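Local structure of mandelate racemase / muconate lactonizing enzyme family protein (Agrobacterium tumefaciens, 4DXK) at residues I213-H218 against K231-Y236; D243-K246 against S252-R255; E268-R273 against R277-T282; S293-L298 against R302-M307. The protein is a mandelate racemase subgroup member of the enolase superfamily, probably acting as a lyase or racemase on a substrate not yet established. One frame throughout, in Å; residues are numbered along the deposited sequence.

Interaction 1 of 4, residues I213-H218 against K231-Y236. With NA (sodium ion), chain C; PO4 (phosphate ion), chain B.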
loop_
_atom_site.group_PDB
_atom_site.type_symbol
_atom_site.label_atom_id
_atom_site.label_comp_id
_atom_site.label_asym_id
_atom_site.label_seq_id
_atom_site.Cartn_x
_atom_site.Cartn_y
_atom_site.Cartn_z
ATOM N N ILE A 213 1.765 -30.814 17.356
ATOM C CA ILE A 213 0.360 -30.695 17.714
ATOM C C ILE A 213 -0.303 -29.679 16.799
ATOM O O ILE A 213 -0.011 -28.475 16.860
ATOM C CB ILE A 213 0.145 -30.249 19.179
ATOM C CG1 ILE A 213 0.920 -31.146 20.149
ATOM C CG2 ILE A 213 -1.342 -30.254 19.514
ATOM C CD1 ILE A 213 0.877 -30.657 21.594
ATOM N N MET A 214 -1.194 -30.176 15.949
ATOM C CA MET A 214 -2.009 -29.333 15.086
ATOM C C MET A 214 -3.283 -28.961 15.823
ATOM O O MET A 214 -3.841 -29.785 16.554
ATOM C CB MET A 214 -2.370 -30.093 13.818
ATOM C CG MET A 214 -1.173 -30.402 12.947
ATOM S SD MET A 214 -1.322 -32.025 12.211
ATOM C CE MET A 214 0.208 -32.094 11.280
ATOM N N VAL A 215 -3.747 -27.726 15.642
ATOM C CA VAL A 215 -4.980 -27.295 16.277
ATOM C C VAL A 215 -6.003 -26.993 15.209
ATOM O O VAL A 215 -5.756 -26.199 14.291
ATOM C CB VAL A 215 -4.769 -26.055 17.133
ATOM C CG1 VAL A 215 -6.028 -25.777 17.940
ATOM C CG2 VAL A 215 -3.573 -26.243 18.055
ATOM N N GLU A 216 -7.144 -27.645 15.336
ATOM C CA GLU A 216 -8.280 -27.449 14.463
ATOM C C GLU A 216 -9.293 -26.559 15.176
ATOM O O GLU A 216 -9.605 -26.812 16.340
ATOM C CB GLU A 216 -8.915 -28.814 14.219
ATOM C CG GLU A 216 -10.277 -28.743 13.637
ATOM C CD GLU A 216 -10.201 -28.368 12.198
ATOM O OE1 GLU A 216 -10.313 -27.164 11.882
ATOM O OE2 GLU A 216 -9.980 -29.290 11.390
ATOM N N PHE A 217 -9.811 -25.541 14.490
ATOM C CA PHE A 217 -10.841 -24.663 15.054
ATOM C C PHE A 217 -12.183 -24.735 14.337
ATOM O O PHE A 217 -13.157 -24.132 14.784
ATOM C CB PHE A 217 -10.366 -23.211 15.058
ATOM C CG PHE A 217 -9.201 -22.955 15.965
ATOM C CD1 PHE A 217 -9.389 -22.837 17.338
ATOM C CD2 PHE A 217 -7.910 -22.837 15.455
ATOM C CE1 PHE A 217 -8.321 -22.583 18.177
ATOM C CE2 PHE A 217 -6.837 -22.590 16.300
ATOM C CZ PHE A 217 -7.047 -22.455 17.662
ATOM N N HIS A 218 -12.214 -25.430 13.205
ATOM C CA HIS A 218 -13.448 -25.636 12.442
ATOM C C HIS A 218 -14.182 -24.340 12.092
ATOM O O HIS A 218 -15.404 -24.328 11.972
ATOM C CB HIS A 218 -14.384 -26.585 13.195
ATOM C CG HIS A 218 -13.909 -28.004 13.212
ATOM N ND1 HIS A 218 -13.822 -28.746 14.370
ATOM C CD2 HIS A 218 -13.500 -28.816 12.210
ATOM C CE1 HIS A 218 -13.391 -29.963 14.078
ATOM N NE2 HIS A 218 -13.186 -30.029 12.775
ATOM N N LYS A 231 -2.850 -16.322 20.847
ATOM C CA LYS A 231 -1.806 -15.845 21.755
ATOM C C LYS A 231 -1.631 -16.783 22.946
ATOM O O LYS A 231 -0.501 -17.096 23.350
ATOM C CB LYS A 231 -2.107 -14.428 22.239
ATOM C CG LYS A 231 -2.068 -13.393 21.131
ATOM C CD LYS A 231 -2.051 -11.970 21.668
ATOM C CE LYS A 231 -3.306 -11.646 22.447
ATOM N NZ LYS A 231 -3.204 -10.323 23.145
ATOM N N ALA A 232 -2.744 -17.260 23.491
ATOM C CA ALA A 232 -2.703 -18.144 24.652
ATOM C C ALA A 232 -2.041 -19.489 24.346
ATOM O O ALA A 232 -1.580 -20.180 25.260
ATOM C CB ALA A 232 -4.110 -18.360 25.199
ATOM N N LEU A 233 -2.000 -19.871 23.073
ATOM C CA LEU A 233 -1.405 -21.149 22.692
ATOM C C LEU A 233 0.112 -21.099 22.574
ATOM O O LEU A 233 0.753 -22.140 22.421
ATOM C CB LEU A 233 -2.010 -21.656 21.380
ATOM C CG LEU A 233 -3.398 -22.270 21.542
ATOM C CD1 LEU A 233 -4.129 -22.336 20.216
ATOM C CD2 LEU A 233 -3.290 -23.662 22.160
ATOM N N THR A 234 0.682 -19.902 22.651
ATOM C CA THR A 234 2.123 -19.709 22.476
ATOM C C THR A 234 3.023 -20.685 23.265
ATOM O O THR A 234 3.960 -21.234 22.685
ATOM C CB THR A 234 2.538 -18.244 22.763
ATOM O OG1 THR A 234 1.801 -17.365 21.904
ATOM C CG2 THR A 234 4.025 -18.039 22.526
ATOM N N PRO A 235 2.739 -20.926 24.563
ATOM C CA PRO A 235 3.672 -21.775 25.323
ATOM C C PRO A 235 3.714 -23.231 24.863
ATOM O O PRO A 235 4.593 -23.965 25.309
ATOM C CB PRO A 235 3.120 -21.720 26.754
ATOM C CG PRO A 235 2.279 -20.499 26.810
ATOM C CD PRO A 235 1.697 -20.348 25.435
ATOM N N TYR A 236 2.790 -23.656 24.010
ATOM C CA TYR A 236 2.671 -25.077 23.696
ATOM C C TYR A 236 3.286 -25.492 22.368
ATOM O O TYR A 236 3.186 -26.654 21.973
ATOM C CB TYR A 236 1.217 -25.527 23.812
ATOM C CG TYR A 236 0.649 -25.171 25.159
ATOM C CD1 TYR A 236 0.962 -25.923 26.283
ATOM C CD2 TYR A 236 -0.162 -24.053 25.322
ATOM C CE1 TYR A 236 0.465 -25.583 27.527
ATOM C CE2 TYR A 236 -0.663 -23.709 26.559
ATOM C CZ TYR A 236 -0.346 -24.479 27.657
ATOM O OH TYR A 236 -0.844 -24.142 28.895
HETATM NA NA NA C . -10.195 -29.516 9.249
HETATM P P PO4 B . -10.446 -32.562 10.193
HETATM O O1 PO4 B . -9.664 -31.510 9.422
HETATM O O2 PO4 B . -11.711 -32.918 9.448
HETATM O O3 PO4 B . -9.669 -33.836 10.385
HETATM O O4 PO4 B . -10.815 -32.009 11.555
HETATM O O HOH W 1 -11.165 -27.409 9.432
HETATM O O HOH W 2 -12.355 -30.402 9.572
#
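The contact joins strand and helix end in one beta-alpha-beta unit of the alpha/beta barrel: Val215 and Phe217, from strand 212-216 and the turn after it, meet Leu233 at the C-terminal end of helix 223-232. The touch is purely apolar. Leu233 CD1 lies at the edge of the Phe217 ring, near its plane, 3.9 Å from CZ. The two side chains come from opposite directions. Val215 CG2 is a looser neighbour, 4.5 Å from Leu233 CD1. Within the strand segment, Val215 CG1 sits 3.4 Å above the Phe217 ring plane, offset toward the rim. The ring is therefore met on one face and at one edge.

The alternating strand side chains point to two different places. Glu216 binds the sodium ion through OE2 at 2.2 Å. Its CG is anti to the backbone N (chi1 165°), and the chain bends at chi2. Glu216 OE1 accepts from His218 N at 2.9 Å and from a sodium-bound water, which holds the carboxylate in place. Glu216 CG also lies over the centre of the His218 ring. His218 NE2 makes a weak hydrogen bond, 3.3 Å, to phosphate O4. The phosphate, probably from the crystallisation liquor, is itself a sodium ligand through O1. Glu242 and Glu268 complete the protein ligands. Enolase superfamily enzymes usually hold magnesium at this carboxylate site.

Leu233 also touches Leu197 of helix 190-207 and His241 of strand 240-242. Val215 rests on Phe200 of the same helix, and its backbone bonds to Trp240 and Glu242 tie it to the neighbouring barrel strand.

Interaction 2 of 4, residues D243-K246 against S252-R255; sequences DPIK and SLTR
Ile245 meets Ser252 and Leu253 where the loop after barrel strand 240-242 turns back against the start of helix 253-259. This is a strand-to-helix connection of the alpha/beta barrel. The Ile245 side chain carries the contact on its longer branch. CG1 stands between the backbone N and the carbonyl carbon (chi1 63°), and chi2 is extended at 169°, which carries CD1 to Ser252 and Leu253. CG2 lies beside the backbone N instead.

CD1 approaches Ser252 at CB, 3.6 Å away. The serine hydroxyl is turned away from this methyl: OG hydrogen-bonds to Arg277 of a second subunit. The same residue thus offers carbon to its own chain and oxygen to a neighbouring one. Ile245 also lies on Ala226 of helix 223-232. Nearby Lys246 reaches Gly70 and Phe74 of the second subunit.

Leu253 holds CG beside its backbone N (chi1 -64°), and the side chain crosses that of Ile245 at a slant. Its CD2 lies 3.8 Å from Ile245 CD1 and also 3.8 Å from Ile245 CG1.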
loop_
_atom_site.group_PDB
_atom_site.type_symbol
_atom_site.label_atom_id
_atom_site.label_comp_id
_atom_site.label_asym_id
_atom_site.label_seq_id
_atom_site.Cartn_x
_atom_site.Cartn_y
_atom_site.Cartn_z
ATOM N N ASP A 243 -8.174 -23.213 10.194
ATOM C CA ASP A 243 -9.487 -22.577 10.114
ATOM C C ASP A 243 -9.849 -21.831 11.403
ATOM O O ASP A 243 -10.896 -22.075 12.001
ATOM C CB ASP A 243 -10.543 -23.613 9.719
ATOM C CG ASP A 243 -10.385 -24.073 8.289
ATOM O OD1 ASP A 243 -9.896 -23.272 7.483
ATOM O OD2 ASP A 243 -10.742 -25.221 7.969
ATOM N N PRO A 244 -8.989 -20.889 11.820
ATOM C CA PRO A 244 -9.250 -20.190 13.083
ATOM C C PRO A 244 -10.495 -19.308 13.050
ATOM O O PRO A 244 -11.083 -19.048 14.106
ATOM C CB PRO A 244 -8.001 -19.327 13.263
ATOM C CG PRO A 244 -7.467 -19.133 11.861
ATOM C CD PRO A 244 -7.728 -20.444 11.194
ATOM N N ILE A 245 -10.858 -18.837 11.858
ATOM C CA ILE A 245 -12.046 -18.025 11.628
ATOM C C ILE A 245 -12.715 -18.542 10.356
ATOM O O ILE A 245 -12.153 -19.378 9.658
ATOM C CB ILE A 245 -11.720 -16.510 11.485
ATOM C CG1 ILE A 245 -10.829 -16.258 10.258
ATOM C CG2 ILE A 245 -11.095 -15.943 12.770
ATOM C CD1 ILE A 245 -10.688 -14.777 9.916
ATOM N N LYS A 246 -13.911 -18.055 10.067
ATOM C CA LYS A 246 -14.617 -18.403 8.838
ATOM C C LYS A 246 -13.822 -17.887 7.653
ATOM O O LYS A 246 -13.309 -16.771 7.677
ATOM C CB LYS A 246 -16.006 -17.765 8.836
ATOM C CG LYS A 246 -16.959 -18.353 7.811
ATOM C CD LYS A 246 -17.515 -19.681 8.261
ATOM C CE LYS A 246 -18.669 -20.125 7.365
ATOM N NZ LYS A 246 -19.090 -21.477 7.759
ATOM N N SER A 252 -9.273 -10.718 6.593
ATOM C CA SER A 252 -9.206 -10.798 8.052
ATOM C C SER A 252 -8.021 -11.624 8.564
ATOM O O SER A 252 -7.561 -11.430 9.694
ATOM C CB SER A 252 -10.491 -11.374 8.637
ATOM O OG SER A 252 -11.557 -10.450 8.543
ATOM N N LEU A 253 -7.525 -12.545 7.745
ATOM C CA LEU A 253 -6.416 -13.403 8.165
ATOM C C LEU A 253 -5.122 -12.629 8.421
ATOM O O LEU A 253 -4.273 -13.082 9.183
ATOM C CB LEU A 253 -6.166 -14.508 7.139
ATOM C CG LEU A 253 -7.317 -15.491 6.971
ATOM C CD1 LEU A 253 -6.990 -16.465 5.863
ATOM C CD2 LEU A 253 -7.586 -16.235 8.263
ATOM N N THR A 254 -4.965 -11.453 7.824
ATOM C CA THR A 254 -3.724 -10.705 8.032
ATOM C C THR A 254 -3.548 -10.306 9.494
ATOM O O THR A 254 -2.448 -10.360 10.052
ATOM C CB THR A 254 -3.626 -9.476 7.111
ATOM O OG1 THR A 254 -4.604 -8.504 7.492
ATOM C CG2 THR A 254 -3.857 -9.891 5.673
ATOM N N ARG A 255 -4.639 -9.932 10.136
ATOM C CA ARG A 255 -4.546 -9.576 11.538
ATOM C C ARG A 255 -4.299 -10.779 12.422
ATOM O O ARG A 255 -3.574 -10.687 13.415
ATOM C CB ARG A 255 -5.795 -8.854 11.968
ATOM C CG ARG A 255 -5.904 -7.534 11.254
ATOM C CD ARG A 255 -7.101 -6.796 11.693
ATOM N NE ARG A 255 -7.075 -6.513 13.124
ATOM C CZ ARG A 255 -8.071 -5.887 13.734
ATOM N NH1 ARG A 255 -9.124 -5.515 13.023
ATOM N NH2 ARG A 255 -8.019 -5.646 15.037
#

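Interaction 3 of 4, residues E268-R273 against R277-T282. With NA (sodium ion), chain C.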
loop_
_atom_site.group_PDB
_atom_site.type_symbol
_atom_site.label_atom_id
_atom_site.label_comp_id
_atom_site.label_asym_id
_atom_site.label_seq_id
_atom_site.Cartn_x
_atom_site.Cartn_y
_atom_site.Cartn_z
ATOM N N GLU A 268 -9.649 -26.415 3.935
ATOM C CA GLU A 268 -10.496 -27.428 3.313
ATOM C C GLU A 268 -11.842 -26.850 2.861
ATOM O O GLU A 268 -12.518 -27.433 2.011
ATOM C CB GLU A 268 -10.728 -28.578 4.297
ATOM C CG GLU A 268 -11.582 -28.177 5.506
ATOM C CD GLU A 268 -11.602 -29.197 6.630
ATOM O OE1 GLU A 268 -10.537 -29.754 6.947
ATOM O OE2 GLU A 268 -12.690 -29.434 7.208
ATOM N N THR A 269 -12.240 -25.717 3.435
ATOM C CA THR A 269 -13.539 -25.123 3.093
ATOM C C THR A 269 -13.529 -24.254 1.838
ATOM O O THR A 269 -14.596 -23.838 1.388
ATOM C CB THR A 269 -14.146 -24.289 4.257
ATOM O OG1 THR A 269 -13.406 -23.072 4.440
ATOM C CG2 THR A 269 -14.152 -25.081 5.555
ATOM N N LEU A 270 -12.348 -23.979 1.281
ATOM C CA LEU A 270 -12.208 -23.117 0.111
ATOM C C LEU A 270 -12.211 -23.928 -1.173
ATOM O O LEU A 270 -11.643 -25.029 -1.226
ATOM C CB LEU A 270 -10.899 -22.315 0.185
ATOM C CG LEU A 270 -10.857 -21.222 1.252
ATOM C CD1 LEU A 270 -9.449 -20.655 1.361
ATOM C CD2 LEU A 270 -11.859 -20.105 0.967
ATOM N N GLY A 271 -12.814 -23.379 -2.222
ATOM C CA GLY A 271 -12.880 -24.065 -3.501
ATOM C C GLY A 271 -12.317 -23.287 -4.677
ATOM O O GLY A 271 -12.525 -22.077 -4.791
ATOM N N SER A 272 -11.605 -24.022 -5.528
ATOM C CA SER A 272 -11.043 -23.556 -6.806
ATOM C C SER A 272 -9.734 -22.809 -6.598
ATOM O O SER A 272 -9.469 -22.219 -5.541
ATOM C CB SER A 272 -12.015 -22.686 -7.621
ATOM O OG SER A 272 -11.915 -21.314 -7.253
ATOM N N ARG A 273 -8.911 -22.791 -7.632
ATOM C CA ARG A 273 -7.648 -22.104 -7.487
ATOM C C ARG A 273 -7.815 -20.608 -7.250
ATOM O O ARG A 273 -6.913 -19.972 -6.708
ATOM C CB ARG A 273 -6.734 -22.409 -8.661
ATOM C CG ARG A 273 -6.971 -21.586 -9.852
ATOM C CD ARG A 273 -6.221 -22.219 -11.028
ATOM N NE ARG A 273 -7.070 -23.207 -11.682
ATOM C CZ ARG A 273 -7.034 -23.469 -12.978
ATOM N NH1 ARG A 273 -6.117 -22.901 -13.754
ATOM N NH2 ARG A 273 -7.905 -24.317 -13.482
ATOM N N ARG A 277 -5.761 -18.285 -4.801
ATOM C CA ARG A 277 -5.123 -17.020 -5.167
ATOM C C ARG A 277 -5.467 -15.942 -4.143
ATOM O O ARG A 277 -4.589 -15.225 -3.656
ATOM C CB ARG A 277 -5.560 -16.566 -6.559
ATOM C CG ARG A 277 -5.294 -15.080 -6.833
ATOM C CD ARG A 277 -5.676 -14.677 -8.253
ATOM N NE ARG A 277 -5.738 -13.218 -8.377
ATOM C CZ ARG A 277 -6.444 -12.552 -9.285
ATOM N NH1 ARG A 277 -7.138 -13.187 -10.208
ATOM N NH2 ARG A 277 -6.448 -11.226 -9.257
ATOM N N ASP A 278 -6.750 -15.826 -3.815
ATOM C CA ASP A 278 -7.184 -14.831 -2.843
ATOM C C ASP A 278 -6.470 -15.048 -1.503
ATOM O O ASP A 278 -6.035 -14.092 -0.857
ATOM C CB ASP A 278 -8.707 -14.899 -2.638
ATOM C CG ASP A 278 -9.505 -14.410 -3.845
ATOM O OD1 ASP A 278 -8.929 -13.850 -4.803
ATOM O OD2 ASP A 278 -10.743 -14.585 -3.804
ATOM N N LEU A 279 -6.343 -16.303 -1.076
ATOM C CA LEU A 279 -5.663 -16.611 0.172
ATOM C C LEU A 279 -4.197 -16.192 0.105
ATOM O O LEU A 279 -3.675 -15.534 1.008
ATOM C CB LEU A 279 -5.784 -18.103 0.478
ATOM C CG LEU A 279 -5.023 -18.622 1.691
ATOM C CD1 LEU A 279 -5.560 -18.005 2.967
ATOM C CD2 LEU A 279 -5.071 -20.133 1.741
ATOM N N LEU A 280 -3.517 -16.576 -0.966
ATOM C CA LEU A 280 -2.112 -16.201 -1.123
ATOM C C LEU A 280 -1.911 -14.683 -1.162
ATOM O O LEU A 280 -0.939 -14.153 -0.609
ATOM C CB LEU A 280 -1.521 -16.868 -2.371
ATOM C CG LEU A 280 -1.475 -18.394 -2.348
ATOM C CD1 LEU A 280 -1.115 -18.959 -3.715
ATOM C CD2 LEU A 280 -0.483 -18.884 -1.301
ATOM N N GLU A 281 -2.839 -13.975 -1.790
ATOM C CA GLU A 281 -2.757 -12.520 -1.905
ATOM C C GLU A 281 -2.893 -11.799 -0.573
ATOM O O GLU A 281 -2.542 -10.616 -0.475
ATOM C CB GLU A 281 -3.802 -11.968 -2.893
ATOM C CG GLU A 281 -3.490 -12.231 -4.363
ATOM C CD GLU A 281 -4.480 -11.574 -5.323
ATOM O OE1 GLU A 281 -5.487 -10.986 -4.869
ATOM O OE2 GLU A 281 -4.244 -11.635 -6.544
ATOM N N THR A 282 -3.387 -12.475 0.462
ATOM C CA THR A 282 -3.485 -11.824 1.762
ATOM C C THR A 282 -2.122 -11.575 2.380
ATOM O O THR A 282 -1.997 -10.715 3.243
ATOM C CB THR A 282 -4.276 -12.643 2.793
ATOM O OG1 THR A 282 -3.559 -13.842 3.116
ATOM C CG2 THR A 282 -5.686 -12.954 2.299
HETATM NA NA NA C . -10.195 -29.516 9.249
HETATM O O HOH W 2 -12.355 -30.402 9.572
HETATM O O HOH W 1 -11.165 -27.409 9.432
#
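Leu270 and Leu279 turn toward each other, and their methyls meet loosely, CD1 of Leu270 4.4 Å from CD2 of Leu279. Leu279 also lies on Leu253 of helix 253-259. The two arginines do not face each other. Their link is backbone: Arg277 N donates to Arg273 O at 2.8 Å with an N-H...O angle of 157°. Arg277 CB flanks the same oxygen at 3.7 Å.

This i to i+4 bond lies in the N-terminal part of helix 272-281, in the beta-alpha-beta unit of strands 264-266 and 287-290 of the barrel. The loop before this helix carries Glu268 to the metal site. Glu268 OE1 binds the sodium ion at 2.3 Å. Its OE2 receives a proton from a sodium-bound water at 2.6 Å and is also bonded to Tyr71 of a second subunit. At the N-terminal end of the helix, Ser272 OG donates to Gly271 O at 2.6 Å, in the carbonyl plane and on a lone pair.

Arg277 has CG anti to the backbone N (chi1 162°) and an extended chain from CG to NE that brings NE to the Glu281 carboxylate. Arg277 NE and Glu281 OE2 form a salt bridge of 2.8 Å, nearly straight at 178°. Glu281 OE2 lies in the guanidinium plane, yet is met from above its own carboxylate plane. Arg277 has further partners in neighbouring subunits, including Trp311 of the fourth by cation-pi. Arg273 extends to Glu300 in its own chain and to Glu309 of the fourth subunit.

Interaction 4 of 4, residues S293-L298 against R302-M307; sequences SWCGGL and RKIASM
Residues 293-298 run as a loop into the start of helix 297-310, and 302-307 continue that helix one turn on. Leu298 O accepts the N-H of Arg302 at 2.9 Å, the i to i+4 bond of the helix. Gly296 and Gly297 make the entry with positive phi, 115° and 89°. With such backbones a beta carbon would be jammed against the preceding carbonyl O.

The side chain of Arg302 lies along the same carbonyl. Its CG stands between the backbone N and the carbonyl carbon (chi1 73°), and this brings CG to 3.4 Å from Leu298 O. Arg302 CD follows at 3.6 Å from that oxygen. Beyond CG the chain is extended and carries the guanidinium away to the fourth subunit, where NH2 bonds to Leu107 O. A link to Asp62 of its own chain is long and weak. Ile304 and Cys295 turn toward each other. Cys295 SG is 4.4 Å from Ile304 CD1, a loose apolar touch.

The unit is strand 287-290, helix 297-310, strand 315-317 of the barrel. Leu298 packs on Trp92 of helix 79-99 and on Leu332 of helix 323-335. Ile304 packs on Phe276 of helix 272-281.

The polar work across the two segments is thus done by main chain. The side chains add apolar contact, and the guanidinium NH2 of Arg302 is bonded at the subunit interface, to a main-chain carbonyl.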
loop_
_atom_site.group_PDB
_atom_site.type_symbol
_atom_site.label_atom_id
_atom_site.label_comp_id
_atom_site.label_asym_id
_atom_site.label_seq_id
_atom_site.Cartn_x
_atom_site.Cartn_y
_atom_site.Cartn_z
ATOM N N SER A 293 -12.257 -33.345 -2.846
ATOM C CA SER A 293 -13.675 -33.564 -3.141
ATOM C C SER A 293 -14.553 -32.345 -2.871
ATOM O O SER A 293 -15.766 -32.392 -3.120
ATOM C CB SER A 293 -14.223 -34.780 -2.382
ATOM O OG SER A 293 -14.442 -34.513 -1.010
ATOM N N TRP A 294 -13.944 -31.274 -2.349
ATOM C CA TRP A 294 -14.649 -30.039 -2.010
ATOM C C TRP A 294 -14.116 -28.837 -2.793
ATOM O O TRP A 294 -14.715 -27.768 -2.716
ATOM C CB TRP A 294 -14.527 -29.729 -0.509
ATOM C CG TRP A 294 -15.158 -30.742 0.403
ATOM C CD1 TRP A 294 -16.044 -31.722 0.054
ATOM C CD2 TRP A 294 -14.920 -30.898 1.814
ATOM N NE1 TRP A 294 -16.383 -32.463 1.160
ATOM C CE2 TRP A 294 -15.713 -31.977 2.253
ATOM C CE3 TRP A 294 -14.144 -30.208 2.755
ATOM C CZ2 TRP A 294 -15.739 -32.396 3.586
ATOM C CZ3 TRP A 294 -14.163 -30.630 4.075
ATOM C CH2 TRP A 294 -14.961 -31.706 4.479
ATOM N N CYS A 295 -12.998 -28.991 -3.516
ATOM C CA CYS A 295 -12.285 -27.831 -4.063
ATOM C C CYS A 295 -12.255 -27.763 -5.575
ATOM O O CYS A 295 -11.669 -26.828 -6.121
ATOM C CB CYS A 295 -10.838 -27.791 -3.545
ATOM S SG CYS A 295 -9.738 -29.001 -4.309
ATOM N N GLY A 296 -12.833 -28.759 -6.243
ATOM C CA GLY A 296 -12.757 -28.843 -7.696
ATOM C C GLY A 296 -11.986 -30.050 -8.218
ATOM O O GLY A 296 -11.576 -30.077 -9.383
ATOM N N GLY A 297 -11.747 -31.033 -7.363
ATOM C CA GLY A 297 -11.162 -32.290 -7.799
ATOM C C GLY A 297 -9.652 -32.291 -7.772
ATOM O O GLY A 297 -9.007 -31.323 -7.348
ATOM N N LEU A 298 -9.079 -33.388 -8.246
ATOM C CA LEU A 298 -7.640 -33.448 -8.445
ATOM C C LEU A 298 -7.196 -32.375 -9.436
ATOM O O LEU A 298 -6.081 -31.870 -9.342
ATOM C CB LEU A 298 -7.218 -34.831 -8.946
ATOM C CG LEU A 298 -7.163 -35.922 -7.880
ATOM C CD1 LEU A 298 -7.136 -37.312 -8.506
ATOM C CD2 LEU A 298 -5.965 -35.734 -6.966
ATOM N N ARG A 302 -4.294 -30.090 -7.948
ATOM C CA ARG A 302 -2.918 -30.186 -8.412
ATOM C C ARG A 302 -2.375 -28.798 -8.757
ATOM O O ARG A 302 -1.183 -28.516 -8.594
ATOM C CB ARG A 302 -2.788 -31.174 -9.596
ATOM C CG ARG A 302 -3.327 -30.696 -10.931
ATOM C CD ARG A 302 -3.567 -31.876 -11.860
ATOM N NE ARG A 302 -3.986 -31.521 -13.206
ATOM C CZ ARG A 302 -3.250 -31.729 -14.292
ATOM N NH1 ARG A 302 -2.026 -32.243 -14.194
ATOM N NH2 ARG A 302 -3.735 -31.410 -15.483
ATOM N N LYS A 303 -3.248 -27.936 -9.257
ATOM C CA LYS A 303 -2.854 -26.593 -9.655
ATOM C C LYS A 303 -2.703 -25.704 -8.419
ATOM O O LYS A 303 -1.814 -24.852 -8.365
ATOM C CB LYS A 303 -3.873 -26.034 -10.652
ATOM C CG LYS A 303 -3.943 -26.884 -11.921
ATOM C CD LYS A 303 -5.131 -26.572 -12.810
ATOM C CE LYS A 303 -5.252 -27.653 -13.888
ATOM N NZ LYS A 303 -6.421 -27.392 -14.774
ATOM N N ILE A 304 -3.568 -25.892 -7.430
ATOM C CA ILE A 304 -3.409 -25.198 -6.151
ATOM C C ILE A 304 -2.066 -25.549 -5.517
ATOM O O ILE A 304 -1.348 -24.677 -5.013
ATOM C CB ILE A 304 -4.571 -25.537 -5.195
ATOM C CG1 ILE A 304 -5.877 -24.916 -5.708
ATOM C CG2 ILE A 304 -4.271 -25.056 -3.779
ATOM C CD1 ILE A 304 -7.134 -25.592 -5.189
ATOM N N ALA A 305 -1.709 -26.824 -5.564
ATOM C CA ALA A 305 -0.448 -27.254 -4.973
ATOM C C ALA A 305 0.770 -26.603 -5.625
ATOM O O ALA A 305 1.680 -26.136 -4.933
ATOM C CB ALA A 305 -0.326 -28.769 -5.017
ATOM N N SER A 306 0.807 -26.570 -6.952
ATOM C CA SER A 306 1.980 -26.015 -7.627
ATOM C C SER A 306 2.078 -24.505 -7.438
ATOM O O SER A 306 3.179 -23.951 -7.423
ATOM C CB SER A 306 2.010 -26.388 -9.117
ATOM O OG SER A 306 0.880 -25.894 -9.817
ATOM N N MET A 307 0.930 -23.850 -7.289
ATOM C CA MET A 307 0.881 -22.421 -6.996
ATOM C C MET A 307 1.314 -22.142 -5.547
ATOM O O MET A 307 2.028 -21.169 -5.290
ATOM C CB MET A 307 -0.519 -21.871 -7.291
ATOM C CG MET A 307 -0.690 -20.376 -7.019
ATOM S SD MET A 307 -2.341 -19.739 -7.388
ATOM C CE MET A 307 -3.050 -21.177 -8.211
#

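All four contacts lie in successive strand-helix units of one barrel and rest largely on buried residues; Arg302 in interaction 4 is partly exposed. Interactions 1 and 2 are apolar across their segments. Interactions 3 and 4 each pair a helical backbone bond with a loose apolar touch. Interactions 1 and 3 share the sodium ion and two of its waters, although their centres are 22 Å apart. Neighbours in the chain also meet in space: Phe217 packs on Asp243, Thr254 on Thr282, and Ser272 N probably bonds to Cys295 O. Interactions 2 and 3 both reach the second subunit, and interactions 3 and 4 the fourth.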